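Local structure of adenylyltransferase and sulfurtransferase uba4 (Chaetomium thermophilum, 6YUB) at residues B[35-41]-B[125-131]; B[10-15]-B[100-104]; B[160-166]-B[249-255]; B[118-123]-B[144-150]. The protein probably activates a ubiquitin-like sulfur-carrier protein by adenylating its C-terminal glycine and then thiolates it, serving tRNA 2-thiolation and molybdenum cofactor biosynthesis. All coordinates share one frame; numbering follows the deposited sequence.

Overall arrangement
This chain is the ThiF-family adenylyltransferase part of the longer enzyme, and the four contacts sample it from centre to surface. Contact 1 is the most deeply buried, pairing two parallel strands in the middle of the mixed sheet. Contact 3 is also buried; it joins two antiparallel strands farther across that sheet, where main-chain bonds dominate. Contact 4 sets two helices against one face of the sheet and touches contact 1 directly, Lys150 reaching the carbonyl of Trp125; its packing is mostly aliphatic. Contact 2, about 20 Å from contact 1 between centres, is partly exposed and polar, relying on an arginine, an asparagine and a tyrosine rather than on strand pairing.

Contact 1: B[35-41]-B[125-131]; sequences AKVLIIG and WDVILDC
In the Rossmann-type core of this ThiF-family domain, strand 36-40 pairs in parallel with strand 127-130, Val37 beside Val127, and runs into Gly41, first glycine of a GxGxxG pattern consistent with the predicted ATP site. The backbone bonds step between the strands: Leu38 N gives to Val127 O (3.0 Å), Leu129 N to Leu38 O, Ile40 N to Leu129 O and Cys131 N to Ile40 O. Where the pairing starts, Lys36 O takes Asp126 N at 2.9 Å and, weakly, Val127 N, while a side chain supplies the return acceptor: Asp126 OD2 receives Lys36 N at 3.0 Å from above the carboxylate plane.

The Trp125 and Leu38 side chains cross at about a right angle. Leu38 CB makes a CH-pi contact over the five-membered ring, 3.9 Å from its centroid, and with CG anti to the backbone N (chi1 -179°) the branch carries CD1 to 3.7 Å from Trp125 NE1, an atom hydrogen-bonded to Tyr109. Helix 135-148 covers the face bearing Ile40 and Ile128, and helix 208-228 the one bearing Val37 and Val127. On this second face Val37 CG1 touches Leu129 CD1 at 3.8 Å, and Ile39 CG2 lies 3.8 Å from Cys131 SG.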
loop_
_atom_site.group_PDB
_atom_site.type_symbol
_atom_site.label_atom_id
_atom_site.label_comp_id
_atom_site.label_asym_id
_atom_site.label_seq_id
_atom_site.Cartn_x
_atom_site.Cartn_y
_atom_site.Cartn_z
ATOM N N ALA B 35 23.022 14.618 0.261
ATOM C CA ALA B 35 22.990 13.205 0.602
ATOM C C ALA B 35 23.397 12.343 -0.587
ATOM O O ALA B 35 23.337 12.762 -1.745
ATOM C CB ALA B 35 21.593 12.801 1.082
ATOM N N LYS B 36 23.819 11.118 -0.279
ATOM C CA LYS B 36 24.179 10.121 -1.283
ATOM C C LYS B 36 23.423 8.841 -0.956
ATOM O O LYS B 36 23.682 8.214 0.077
ATOM C CB LYS B 36 25.684 9.865 -1.304
ATOM C CG LYS B 36 26.545 11.112 -1.394
ATOM C CD LYS B 36 28.013 10.733 -1.529
ATOM C CE LYS B 36 28.907 11.642 -0.698
ATOM N NZ LYS B 36 30.348 11.266 -0.813
ATOM N N VAL B 37 22.497 8.450 -1.828
ATOM C CA VAL B 37 21.639 7.294 -1.600
ATOM C C VAL B 37 21.917 6.258 -2.680
ATOM O O VAL B 37 21.921 6.583 -3.872
ATOM C CB VAL B 37 20.149 7.686 -1.586
ATOM C CG1 VAL B 37 19.271 6.458 -1.414
ATOM C CG2 VAL B 37 19.884 8.698 -0.482
ATOM N N LEU B 38 22.136 5.013 -2.257
ATOM C CA LEU B 38 22.405 3.903 -3.160
ATOM C C LEU B 38 21.152 3.056 -3.315
ATOM O O LEU B 38 20.510 2.696 -2.320
ATOM C CB LEU B 38 23.560 3.047 -2.629
ATOM C CG LEU B 38 23.974 1.850 -3.481
ATOM C CD1 LEU B 38 24.550 2.319 -4.812
ATOM C CD2 LEU B 38 24.976 0.966 -2.739
ATOM N N ILE B 39 20.805 2.743 -4.557
ATOM C CA ILE B 39 19.654 1.901 -4.878
ATOM C C ILE B 39 20.193 0.644 -5.546
ATOM O O ILE B 39 20.703 0.702 -6.671
ATOM C CB ILE B 39 18.644 2.617 -5.784
ATOM C CG1 ILE B 39 18.134 3.894 -5.108
ATOM C CG2 ILE B 39 17.489 1.688 -6.124
ATOM C CD1 ILE B 39 17.207 4.732 -5.976
ATOM N N ILE B 40 20.084 -0.488 -4.859
ATOM C CA ILE B 40 20.601 -1.760 -5.352
ATOM C C ILE B 40 19.425 -2.494 -5.987
ATOM O O ILE B 40 18.563 -3.033 -5.287
ATOM C CB ILE B 40 21.253 -2.581 -4.237
ATOM C CG1 ILE B 40 22.231 -1.715 -3.442
ATOM C CG2 ILE B 40 21.978 -3.783 -4.826
ATOM C CD1 ILE B 40 22.833 -2.412 -2.238
ATOM N N GLY B 41 19.397 -2.527 -7.312
ATOM C CA GLY B 41 18.294 -3.124 -8.035
ATOM C C GLY B 41 17.470 -2.083 -8.767
ATOM O O GLY B 41 16.965 -1.142 -8.146
ATOM N N TRP B 125 28.381 5.485 0.239
ATOM C CA TRP B 125 27.012 5.983 0.287
ATOM C C TRP B 125 26.503 6.129 1.714
ATOM O O TRP B 125 26.939 5.429 2.629
ATOM C CB TRP B 125 26.089 5.056 -0.521
ATOM C CG TRP B 125 26.577 4.896 -1.931
ATOM C CD1 TRP B 125 27.393 3.914 -2.410
ATOM C CD2 TRP B 125 26.302 5.764 -3.038
ATOM N NE1 TRP B 125 27.640 4.112 -3.745
ATOM C CE2 TRP B 125 26.980 5.239 -4.156
ATOM C CE3 TRP B 125 25.539 6.928 -3.194
ATOM C CZ2 TRP B 125 26.922 5.838 -5.415
ATOM C CZ3 TRP B 125 25.487 7.524 -4.439
ATOM C CH2 TRP B 125 26.175 6.974 -5.540
ATOM N N ASP B 126 25.572 7.060 1.896
ATOM C CA ASP B 126 25.057 7.402 3.209
ATOM C C ASP B 126 23.917 6.488 3.644
ATOM O O ASP B 126 23.900 6.018 4.784
ATOM C CB ASP B 126 24.581 8.861 3.233
ATOM C CG ASP B 126 25.679 9.839 2.873
ATOM O OD1 ASP B 126 26.848 9.582 3.232
ATOM O OD2 ASP B 126 25.372 10.866 2.230
ATOM N N VAL B 127 22.964 6.241 2.751
ATOM C CA VAL B 127 21.819 5.387 3.035
ATOM C C VAL B 127 21.727 4.335 1.942
ATOM O O VAL B 127 21.875 4.644 0.754
ATOM C CB VAL B 127 20.508 6.193 3.120
ATOM C CG1 VAL B 127 19.320 5.257 3.298
ATOM C CG2 VAL B 127 20.582 7.199 4.252
ATOM N N ILE B 128 21.480 3.091 2.342
ATOM C CA ILE B 128 21.435 1.963 1.419
ATOM C C ILE B 128 19.993 1.492 1.306
ATOM O O ILE B 128 19.322 1.290 2.319
ATOM C CB ILE B 128 22.346 0.808 1.876
ATOM C CG1 ILE B 128 23.731 1.323 2.262
ATOM C CG2 ILE B 128 22.440 -0.237 0.791
ATOM C CD1 ILE B 128 24.428 2.108 1.187
ATOM N N LEU B 129 19.522 1.310 0.079
ATOM C CA LEU B 129 18.219 0.714 -0.186
ATOM C C LEU B 129 18.438 -0.598 -0.924
ATOM O O LEU B 129 19.052 -0.620 -2.002
ATOM C CB LEU B 129 17.335 1.654 -0.997
ATOM C CG LEU B 129 16.577 2.742 -0.223
ATOM C CD1 LEU B 129 17.548 3.661 0.496
ATOM C CD2 LEU B 129 15.672 3.543 -1.161
ATOM N N ASP B 130 17.963 -1.693 -0.340
ATOM C CA ASP B 130 18.014 -3.000 -0.987
ATOM C C ASP B 130 16.737 -3.185 -1.802
ATOM O O ASP B 130 15.657 -3.386 -1.236
ATOM C CB ASP B 130 18.168 -4.119 0.041
ATOM C CG ASP B 130 17.686 -5.462 -0.487
ATOM O OD1 ASP B 130 18.218 -5.926 -1.521
ATOM O OD2 ASP B 130 16.762 -6.044 0.121
ATOM N N CYS B 131 16.857 -3.091 -3.126
ATOM C CA CYS B 131 15.754 -3.341 -4.043
ATOM C C CYS B 131 15.993 -4.580 -4.905
ATOM O O CYS B 131 15.418 -4.703 -5.994
ATOM C CB CYS B 131 15.513 -2.124 -4.931
ATOM S SG CYS B 131 15.256 -0.554 -4.042
#

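Contact 2: B[10-15]-B[100-104]; sequences EEIERY and INPLP
Arg14 and Asn101 carry the polar side of this contact between helix 9-19 and the loop that follows helix 89-100. Arg14 NH1 donates in its own plane to a lone pair of Ile100 O (2.9 Å), a carbonyl at the end of a helix, where a positive charge would probably be welcome. One turn back, Glu10 OE2 forms a salt bridge with Arg14 NE at 3.3 Å, again near the guanidinium plane. Asn101 ND2 gives one bond to Tyr15 OH (3.0 Å) and another to Ala54 O, while Asn101 OD1 accepts Leu103 N in an Asx turn.

Flat groups add a second kind of contact: Asn101 OD1 lies over one guanidinium face, toward its rim and without a hydrogen bond to NH1, the planes 13° apart. A bend at chi3 of Arg14 (-87°) turns the group to meet it. A leucine in place of Arg14 would probably leave Ile100 O without this donor and the Glu10 carboxylate without its charge mate.

The apolar share belongs to Leu103, whose CD1 touches Glu10 CG at 3.6 Å and Glu11 CG at 3.9 Å. Behind helix 9-19, Glu11 and Tyr15 pack on helix 25-33; a polar side chain of another protein chain bonds Arg14 NH2, and the loop continues into strand 105-109.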
loop_
_atom_site.group_PDB
_atom_site.type_symbol
_atom_site.label_atom_id
_atom_site.label_comp_id
_atom_site.label_asym_id
_atom_site.label_seq_id
_atom_site.Cartn_x
_atom_site.Cartn_y
_atom_site.Cartn_z
ATOM N N GLU B 10 16.829 28.098 -9.463
ATOM C CA GLU B 10 16.060 26.981 -10.103
ATOM C C GLU B 10 15.601 25.977 -9.025
ATOM O O GLU B 10 14.543 25.415 -9.081
ATOM C CB GLU B 10 16.759 26.190 -11.303
ATOM C CG GLU B 10 16.881 24.636 -11.237
ATOM C CD GLU B 10 16.243 23.779 -12.430
ATOM O OE1 GLU B 10 16.934 23.391 -13.378
ATOM O OE2 GLU B 10 15.047 23.431 -12.455
ATOM N N GLU B 11 16.490 25.689 -8.096
ATOM C CA GLU B 11 16.165 24.713 -6.990
ATOM C C GLU B 11 15.007 25.264 -6.067
ATOM O O GLU B 11 14.141 24.560 -5.666
ATOM C CB GLU B 11 17.386 24.251 -6.141
ATOM C CG GLU B 11 18.580 23.825 -7.008
ATOM C CD GLU B 11 19.891 23.634 -6.211
ATOM O OE1 GLU B 11 20.334 24.571 -5.543
ATOM O OE2 GLU B 11 20.532 22.566 -6.217
ATOM N N ILE B 12 15.026 26.549 -5.748
ATOM C CA ILE B 12 13.954 27.161 -4.964
ATOM C C ILE B 12 12.602 26.917 -5.626
ATOM O O ILE B 12 11.639 26.498 -4.976
ATOM C CB ILE B 12 14.224 28.666 -4.772
ATOM C CG1 ILE B 12 15.383 28.865 -3.791
ATOM C CG2 ILE B 12 12.963 29.379 -4.296
ATOM C CD1 ILE B 12 15.998 30.251 -3.836
ATOM N N GLU B 13 12.515 27.161 -6.933
ATOM C CA GLU B 13 11.260 26.937 -7.645
ATOM C C GLU B 13 10.916 25.456 -7.713
ATOM O O GLU B 13 9.764 25.068 -7.494
ATOM C CB GLU B 13 11.345 27.532 -9.055
ATOM C CG GLU B 13 10.209 27.131 -9.993
ATOM C CD GLU B 13 10.301 27.829 -11.346
ATOM O OE1 GLU B 13 11.089 28.791 -11.454
ATOM O OE2 GLU B 13 9.585 27.424 -12.294
ATOM N N ARG B 14 11.901 24.613 -8.018
ATOM C CA ARG B 14 11.635 23.192 -8.207
ATOM C C ARG B 14 11.172 22.520 -6.919
ATOM O O ARG B 14 10.325 21.619 -6.970
ATOM C CB ARG B 14 12.893 22.504 -8.760
ATOM C CG ARG B 14 12.731 21.031 -9.076
ATOM C CD ARG B 14 13.982 20.459 -9.751
ATOM N NE ARG B 14 13.956 20.620 -11.200
ATOM C CZ ARG B 14 13.411 19.744 -12.042
ATOM N NH1 ARG B 14 12.846 18.632 -11.585
ATOM N NH2 ARG B 14 13.434 19.978 -13.342
ATOM N N TYR B 15 11.685 22.953 -5.768
ATOM C CA TYR B 15 11.408 22.300 -4.492
ATOM C C TYR B 15 10.524 23.134 -3.568
ATOM O O TYR B 15 10.394 22.801 -2.385
ATOM C CB TYR B 15 12.721 21.977 -3.773
ATOM C CG TYR B 15 13.695 21.160 -4.595
ATOM C CD1 TYR B 15 13.282 20.006 -5.239
ATOM C CD2 TYR B 15 15.014 21.555 -4.737
ATOM C CE1 TYR B 15 14.161 19.257 -5.996
ATOM C CE2 TYR B 15 15.908 20.811 -5.496
ATOM C CZ TYR B 15 15.469 19.666 -6.122
ATOM O OH TYR B 15 16.338 18.920 -6.879
ATOM N N ILE B 100 12.768 13.375 -15.050
ATOM C CA ILE B 100 12.073 13.899 -13.882
ATOM C C ILE B 100 12.825 15.091 -13.306
ATOM O O ILE B 100 12.228 16.119 -12.953
ATOM C CB ILE B 100 11.900 12.791 -12.826
ATOM C CG1 ILE B 100 10.974 11.693 -13.350
ATOM C CG2 ILE B 100 11.378 13.379 -11.512
ATOM C CD1 ILE B 100 10.905 10.480 -12.444
ATOM N N ASN B 101 14.143 14.964 -13.187
ATOM C CA ASN B 101 14.965 15.962 -12.518
ATOM C C ASN B 101 16.415 15.801 -12.958
ATOM O O ASN B 101 17.077 14.828 -12.569
ATOM C CB ASN B 101 14.846 15.813 -11.001
ATOM C CG ASN B 101 15.448 16.978 -10.254
ATOM O OD1 ASN B 101 16.096 17.847 -10.848
ATOM N ND2 ASN B 101 15.244 17.006 -8.940
ATOM N N PRO B 102 16.941 16.714 -13.778
ATOM C CA PRO B 102 18.335 16.600 -14.231
ATOM C C PRO B 102 19.370 17.197 -13.290
ATOM O O PRO B 102 20.556 17.191 -13.633
ATOM C CB PRO B 102 18.312 17.373 -15.563
ATOM C CG PRO B 102 17.291 18.453 -15.333
ATOM C CD PRO B 102 16.233 17.838 -14.432
ATOM N N LEU B 103 18.972 17.708 -12.132
ATOM C CA LEU B 103 19.918 18.362 -11.238
ATOM C C LEU B 103 20.737 17.365 -10.418
ATOM O O LEU B 103 21.918 17.623 -10.150
ATOM C CB LEU B 103 19.179 19.330 -10.307
ATOM C CG LEU B 103 18.388 20.435 -11.003
ATOM C CD1 LEU B 103 17.878 21.454 -10.000
ATOM C CD2 LEU B 103 19.225 21.126 -12.074
ATOM N N PRO B 104 20.176 16.232 -9.999
ATOM C CA PRO B 104 20.974 15.270 -9.228
ATOM C C PRO B 104 22.012 14.574 -10.095
ATOM O O PRO B 104 21.893 14.488 -11.318
ATOM C CB PRO B 104 19.936 14.266 -8.704
ATOM C CG PRO B 104 18.610 14.916 -8.894
ATOM C CD PRO B 104 18.762 15.821 -10.082
#

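Contact 3: B[160-166]-B[249-255]; sequences KSGQLIV and PTLLIYT
Strands 161-166 and 250-255 run antiparallel, their axes 165° apart, with Gly162-Tyr254 and Leu164-Leu252 as hydrogen-bonded pairs and Ser161-Thr255 and Gln163-Ile253 as non-hydrogen-bonded ones. They belong to the antiparallel side of the ThiF-family domain's mixed sheet, beyond its parallel Rossmann-type strands, with 267-271 next to 250-255. Each hydrogen-bonded pair exchanges two bonds, the shortest from Gly162 N to Tyr254 O (2.9 Å). Between them, CA-H...O contacts bring Gln163 CA to 3.1 Å from Leu252 O and Ile253 CA to 3.3 Å from Gly162 O.

Side chains meet more loosely. Leu164 and Leu252 share a face and approach through their CB atoms; helix 208-228 packs there on Leu164 and Tyr254, and Tyr254 stacks with Phe267 of the next strand. Leu251 CD1 reaches across to Leu164 O (3.7 Å) and to Ile165 CB. Ile165, with CG1 anti to the backbone N (chi1 -173°), extends its CD1 to 4.2 Å from Pro249 CG. At the opposite end Ser161 OG bonds back to Val158 O, while its CB sits 3.1 Å from Tyr254 O. Pro249 CB separately faces Val166 O at 3.3 Å.

The chemistry is therefore mainly that of the main chain, with aliphatic groups filling in around it. Direct bonding stops at Leu164-Leu252, and a water continues the pairing, accepting from Val166 N at 2.8 Å and giving to Thr250 O.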
loop_
_atom_site.group_PDB
_atom_site.type_symbol
_atom_site.label_atom_id
_atom_site.label_comp_id
_atom_site.label_asym_id
_atom_site.label_seq_id
_atom_site.Cartn_x
_atom_site.Cartn_y
_atom_site.Cartn_z
ATOM N N LYS B 160 2.066 -13.464 -1.862
ATOM C CA LYS B 160 1.170 -12.448 -2.396
ATOM C C LYS B 160 1.280 -11.127 -1.641
ATOM O O LYS B 160 0.298 -10.385 -1.542
ATOM C CB LYS B 160 -0.272 -12.955 -2.356
ATOM C CG LYS B 160 -0.798 -13.182 -0.941
ATOM C CD LYS B 160 -1.575 -14.485 -0.834
ATOM C CE LYS B 160 -2.225 -14.638 0.536
ATOM N NZ LYS B 160 -1.227 -14.720 1.641
ATOM N N SER B 161 2.461 -10.819 -1.109
ATOM C CA SER B 161 2.620 -9.688 -0.215
ATOM C C SER B 161 3.948 -8.993 -0.473
ATOM O O SER B 161 4.800 -9.481 -1.219
ATOM C CB SER B 161 2.550 -10.129 1.257
ATOM O OG SER B 161 3.823 -10.564 1.709
ATOM N N GLY B 162 4.111 -7.832 0.163
ATOM C CA GLY B 162 5.376 -7.138 0.171
ATOM C C GLY B 162 5.780 -6.813 1.596
ATOM O O GLY B 162 4.973 -6.872 2.522
ATOM N N GLN B 163 7.052 -6.461 1.759
ATOM C CA GLN B 163 7.603 -6.201 3.080
ATOM C C GLN B 163 8.563 -5.024 3.025
ATOM O O GLN B 163 9.147 -4.728 1.983
ATOM C CB GLN B 163 8.333 -7.433 3.633
ATOM C CG GLN B 163 7.464 -8.673 3.728
ATOM C CD GLN B 163 8.169 -9.829 4.410
ATOM O OE1 GLN B 163 7.547 -10.834 4.756
ATOM N NE2 GLN B 163 9.474 -9.693 4.602
ATOM N N LEU B 164 8.725 -4.361 4.167
ATOM C CA LEU B 164 9.643 -3.237 4.285
ATOM C C LEU B 164 10.093 -3.113 5.731
ATOM O O LEU B 164 9.299 -3.316 6.654
ATOM C CB LEU B 164 8.986 -1.932 3.823
ATOM C CG LEU B 164 9.785 -0.650 4.055
ATOM C CD1 LEU B 164 9.793 0.201 2.795
ATOM C CD2 LEU B 164 9.193 0.129 5.212
ATOM N N ILE B 165 11.368 -2.786 5.923
ATOM C CA ILE B 165 11.910 -2.611 7.264
ATOM C C ILE B 165 13.170 -1.762 7.175
ATOM O O ILE B 165 13.956 -1.887 6.233
ATOM C CB ILE B 165 12.190 -3.975 7.939
ATOM C CG1 ILE B 165 12.592 -3.766 9.400
ATOM C CG2 ILE B 165 13.281 -4.731 7.188
ATOM C CD1 ILE B 165 12.395 -4.991 10.261
ATOM N N VAL B 166 13.356 -0.903 8.172
ATOM C CA VAL B 166 14.559 -0.091 8.321
ATOM C C VAL B 166 15.462 -0.770 9.342
ATOM O O VAL B 166 15.021 -1.104 10.457
ATOM C CB VAL B 166 14.215 1.343 8.753
ATOM C CG1 VAL B 166 15.474 2.193 8.869
ATOM C CG2 VAL B 166 13.235 1.967 7.775
ATOM N N PRO B 249 12.461 -1.475 15.202
ATOM C CA PRO B 249 11.720 -1.032 14.018
ATOM C C PRO B 249 10.493 -1.896 13.763
ATOM O O PRO B 249 10.313 -2.971 14.334
ATOM C CB PRO B 249 12.747 -1.177 12.886
ATOM C CG PRO B 249 13.610 -2.336 13.331
ATOM C CD PRO B 249 13.666 -2.260 14.850
ATOM N N THR B 250 9.644 -1.396 12.872
ATOM C CA THR B 250 8.432 -2.087 12.464
ATOM C C THR B 250 8.684 -2.857 11.177
ATOM O O THR B 250 9.327 -2.349 10.253
ATOM C CB THR B 250 7.286 -1.092 12.256
ATOM O OG1 THR B 250 6.969 -0.453 13.499
ATOM C CG2 THR B 250 6.052 -1.793 11.715
ATOM N N LEU B 251 8.178 -4.084 11.122
ATOM C CA LEU B 251 8.159 -4.859 9.885
ATOM C C LEU B 251 6.805 -4.640 9.218
ATOM O O LEU B 251 5.783 -5.143 9.696
ATOM C CB LEU B 251 8.400 -6.340 10.155
ATOM C CG LEU B 251 8.217 -7.254 8.942
ATOM C CD1 LEU B 251 9.185 -6.878 7.819
ATOM C CD2 LEU B 251 8.390 -8.714 9.331
ATOM N N LEU B 252 6.793 -3.883 8.125
ATOM C CA LEU B 252 5.563 -3.614 7.392
ATOM C C LEU B 252 5.304 -4.754 6.416
ATOM O O LEU B 252 6.192 -5.128 5.640
ATOM C CB LEU B 252 5.654 -2.286 6.643
ATOM C CG LEU B 252 4.360 -1.825 5.965
ATOM C CD1 LEU B 252 3.314 -1.463 7.006
ATOM C CD2 LEU B 252 4.623 -0.654 5.034
ATOM N N ILE B 253 4.093 -5.303 6.457
ATOM C CA ILE B 253 3.686 -6.385 5.567
ATOM C C ILE B 253 2.377 -5.975 4.910
ATOM O O ILE B 253 1.368 -5.780 5.599
ATOM C CB ILE B 253 3.523 -7.722 6.311
ATOM C CG1 ILE B 253 4.832 -8.101 7.010
ATOM C CG2 ILE B 253 3.085 -8.819 5.346
ATOM C CD1 ILE B 253 4.784 -9.417 7.749
ATOM N N TYR B 254 2.391 -5.847 3.588
ATOM C CA TYR B 254 1.198 -5.519 2.818
ATOM C C TYR B 254 0.769 -6.748 2.028
ATOM O O TYR B 254 1.512 -7.224 1.165
ATOM C CB TYR B 254 1.451 -4.340 1.883
ATOM C CG TYR B 254 0.283 -4.062 0.964
ATOM C CD1 TYR B 254 -1.004 -3.933 1.471
ATOM C CD2 TYR B 254 0.464 -3.936 -0.405
ATOM C CE1 TYR B 254 -2.077 -3.688 0.642
ATOM C CE2 TYR B 254 -0.604 -3.687 -1.246
ATOM C CZ TYR B 254 -1.869 -3.563 -0.719
ATOM O OH TYR B 254 -2.939 -3.320 -1.544
ATOM N N THR B 255 -0.425 -7.250 2.322
ATOM C CA THR B 255 -0.973 -8.423 1.652
ATOM C C THR B 255 -1.997 -7.979 0.616
ATOM O O THR B 255 -2.890 -7.181 0.917
ATOM C CB THR B 255 -1.612 -9.378 2.661
ATOM O OG1 THR B 255 -0.638 -9.757 3.641
ATOM C CG2 THR B 255 -2.132 -10.627 1.963
HETATM O O HOH W 1 10.992 -0.231 9.572
#

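Contact 4: B[118-123]-B[144-150]; sequences AAQIIK and VCVLLGK
Ile122 and Val144 lie at the centre of a helix-helix contact in the Rossmann-type half of the domain, where helices 118-122 and 144-148 cross with their directions 64° apart. Ile122 CD1 presses obliquely on Val144 CG1 (3.6 Å), and the other branch of the valine, CG2, meets Ala118 CB at 3.8 Å. With CG1 of Val144 anti to its own backbone N (chi1 171°), each methyl thus has a partner on the facing helix. Farther along, Leu148 inserts a single methyl, CD1, among Ala119, Ile122 and Lys123, coming within 4.0 Å of Lys123 CA.

Lys150 is the polar element. Its CG slides past Ile122 CG2 at 4.1 Å, and a bend at chi2 (-81°) carries the ammonium group to the chain just beyond helix 118-122. NZ donates to Trp125 O, and also to Lys123 O at a modelled length too short to be trusted. A methionine in its place would probably leave Trp125 O, and the nearby Lys123 O, without the ammonium donor.

Behind the first shell, Ile128 of strand 127-130 touches Ile122, Cys145 and Lys150, while Leu148 leans on Leu290 of helix 290-294. Lys150 itself is placed by a Schellman motif: Gly149, with positive phi, is the first residue to leave helical backbone angles, and Lys150 N returns to Cys145 O at 2.9 Å.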
loop_
_atom_site.group_PDB
_atom_site.type_symbol
_atom_site.label_atom_id
_atom_site.label_comp_id
_atom_site.label_asym_id
_atom_site.label_seq_id
_atom_site.Cartn_x
_atom_site.Cartn_y
_atom_site.Cartn_z
ATOM N N ALA B 118 30.656 -6.150 -2.962
ATOM C CA ALA B 118 29.631 -5.459 -2.186
ATOM C C ALA B 118 30.224 -4.275 -1.433
ATOM O O ALA B 118 29.682 -3.162 -1.476
ATOM C CB ALA B 118 28.956 -6.434 -1.224
ATOM N N ALA B 119 31.353 -4.488 -0.753
ATOM C CA ALA B 119 31.939 -3.428 0.058
ATOM C C ALA B 119 32.388 -2.256 -0.804
ATOM O O ALA B 119 32.220 -1.090 -0.419
ATOM C CB ALA B 119 33.106 -3.976 0.876
ATOM N N GLN B 120 32.959 -2.540 -1.981
ATOM C CA GLN B 120 33.372 -1.459 -2.870
ATOM C C GLN B 120 32.182 -0.597 -3.274
ATOM O O GLN B 120 32.286 0.633 -3.320
ATOM C CB GLN B 120 34.050 -2.025 -4.116
ATOM C CG GLN B 120 35.263 -2.878 -3.837
ATOM C CD GLN B 120 35.615 -3.770 -5.012
ATOM O OE1 GLN B 120 35.630 -4.996 -4.888
ATOM N NE2 GLN B 120 35.908 -3.158 -6.162
ATOM N N ILE B 121 31.045 -1.230 -3.576
ATOM C CA ILE B 121 29.882 -0.502 -4.057
ATOM C C ILE B 121 29.250 0.309 -2.936
ATOM O O ILE B 121 28.866 1.468 -3.136
ATOM C CB ILE B 121 28.871 -1.484 -4.681
ATOM C CG1 ILE B 121 29.432 -2.051 -5.987
ATOM C CG2 ILE B 121 27.529 -0.801 -4.895
ATOM C CD1 ILE B 121 28.562 -3.114 -6.636
ATOM N N ILE B 122 29.142 -0.278 -1.738
ATOM C CA ILE B 122 28.346 0.311 -0.676
ATOM C C ILE B 122 29.095 1.407 0.069
ATOM O O ILE B 122 28.479 2.379 0.523
ATOM C CB ILE B 122 27.887 -0.808 0.288
ATOM C CG1 ILE B 122 26.758 -1.619 -0.352
ATOM C CG2 ILE B 122 27.481 -0.234 1.627
ATOM C CD1 ILE B 122 26.419 -2.903 0.384
ATOM N N LYS B 123 30.411 1.287 0.200
ATOM C CA LYS B 123 31.156 2.150 1.110
ATOM C C LYS B 123 30.920 3.641 0.905
ATOM O O LYS B 123 30.847 4.366 1.911
ATOM C CB LYS B 123 32.659 1.838 0.982
ATOM C CG LYS B 123 33.496 2.269 2.179
ATOM C CD LYS B 123 34.998 2.198 1.896
ATOM C CE LYS B 123 35.398 0.867 1.272
ATOM N NZ LYS B 123 36.878 0.690 1.216
ATOM N N VAL B 144 27.064 -6.451 5.080
ATOM C CA VAL B 144 27.996 -5.392 4.709
ATOM C C VAL B 144 27.601 -4.071 5.360
ATOM O O VAL B 144 28.459 -3.306 5.817
ATOM C CB VAL B 144 28.068 -5.272 3.174
ATOM C CG1 VAL B 144 28.861 -4.042 2.765
ATOM C CG2 VAL B 144 28.675 -6.532 2.576
ATOM N N CYS B 145 26.301 -3.777 5.412
ATOM C CA CYS B 145 25.851 -2.560 6.078
ATOM C C CYS B 145 26.247 -2.556 7.549
ATOM O O CYS B 145 26.663 -1.523 8.087
ATOM C CB CYS B 145 24.337 -2.414 5.926
ATOM S SG CYS B 145 23.847 -1.890 4.270
ATOM N N VAL B 146 26.121 -3.705 8.219
ATOM C CA VAL B 146 26.551 -3.792 9.609
ATOM C C VAL B 146 28.040 -3.515 9.724
ATOM O O VAL B 146 28.479 -2.760 10.604
ATOM C CB VAL B 146 26.180 -5.172 10.189
ATOM C CG1 VAL B 146 26.993 -5.456 11.442
ATOM C CG2 VAL B 146 24.688 -5.233 10.479
ATOM N N LEU B 147 28.844 -4.106 8.837
ATOM C CA LEU B 147 30.288 -3.980 8.962
ATOM C C LEU B 147 30.771 -2.582 8.599
ATOM O O LEU B 147 31.747 -2.096 9.185
ATOM C CB LEU B 147 30.984 -5.023 8.089
ATOM C CG LEU B 147 30.793 -6.486 8.484
ATOM C CD1 LEU B 147 31.490 -7.400 7.486
ATOM C CD2 LEU B 147 31.305 -6.744 9.893
ATOM N N LEU B 148 30.111 -1.918 7.647
ATOM C CA LEU B 148 30.510 -0.586 7.222
ATOM C C LEU B 148 29.691 0.516 7.883
ATOM O O LEU B 148 29.841 1.688 7.521
ATOM C CB LEU B 148 30.416 -0.468 5.695
ATOM C CG LEU B 148 31.376 -1.355 4.896
ATOM C CD1 LEU B 148 31.144 -1.187 3.403
ATOM C CD2 LEU B 148 32.829 -1.053 5.253
ATOM N N GLY B 149 28.829 0.173 8.834
ATOM C CA GLY B 149 28.071 1.172 9.563
ATOM C C GLY B 149 27.132 1.994 8.703
ATOM O O GLY B 149 27.239 3.222 8.666
ATOM N N LYS B 150 26.199 1.331 8.021
ATOM C CA LYS B 150 25.266 2.002 7.137
ATOM C C LYS B 150 23.830 1.698 7.543
ATOM O O LYS B 150 23.529 0.566 7.935
ATOM C CB LYS B 150 25.473 1.561 5.673
ATOM C CG LYS B 150 26.895 1.693 5.172
ATOM C CD LYS B 150 27.211 3.122 4.762
ATOM C CE LYS B 150 28.715 3.340 4.665
ATOM N NZ LYS B 150 29.074 4.438 3.731
#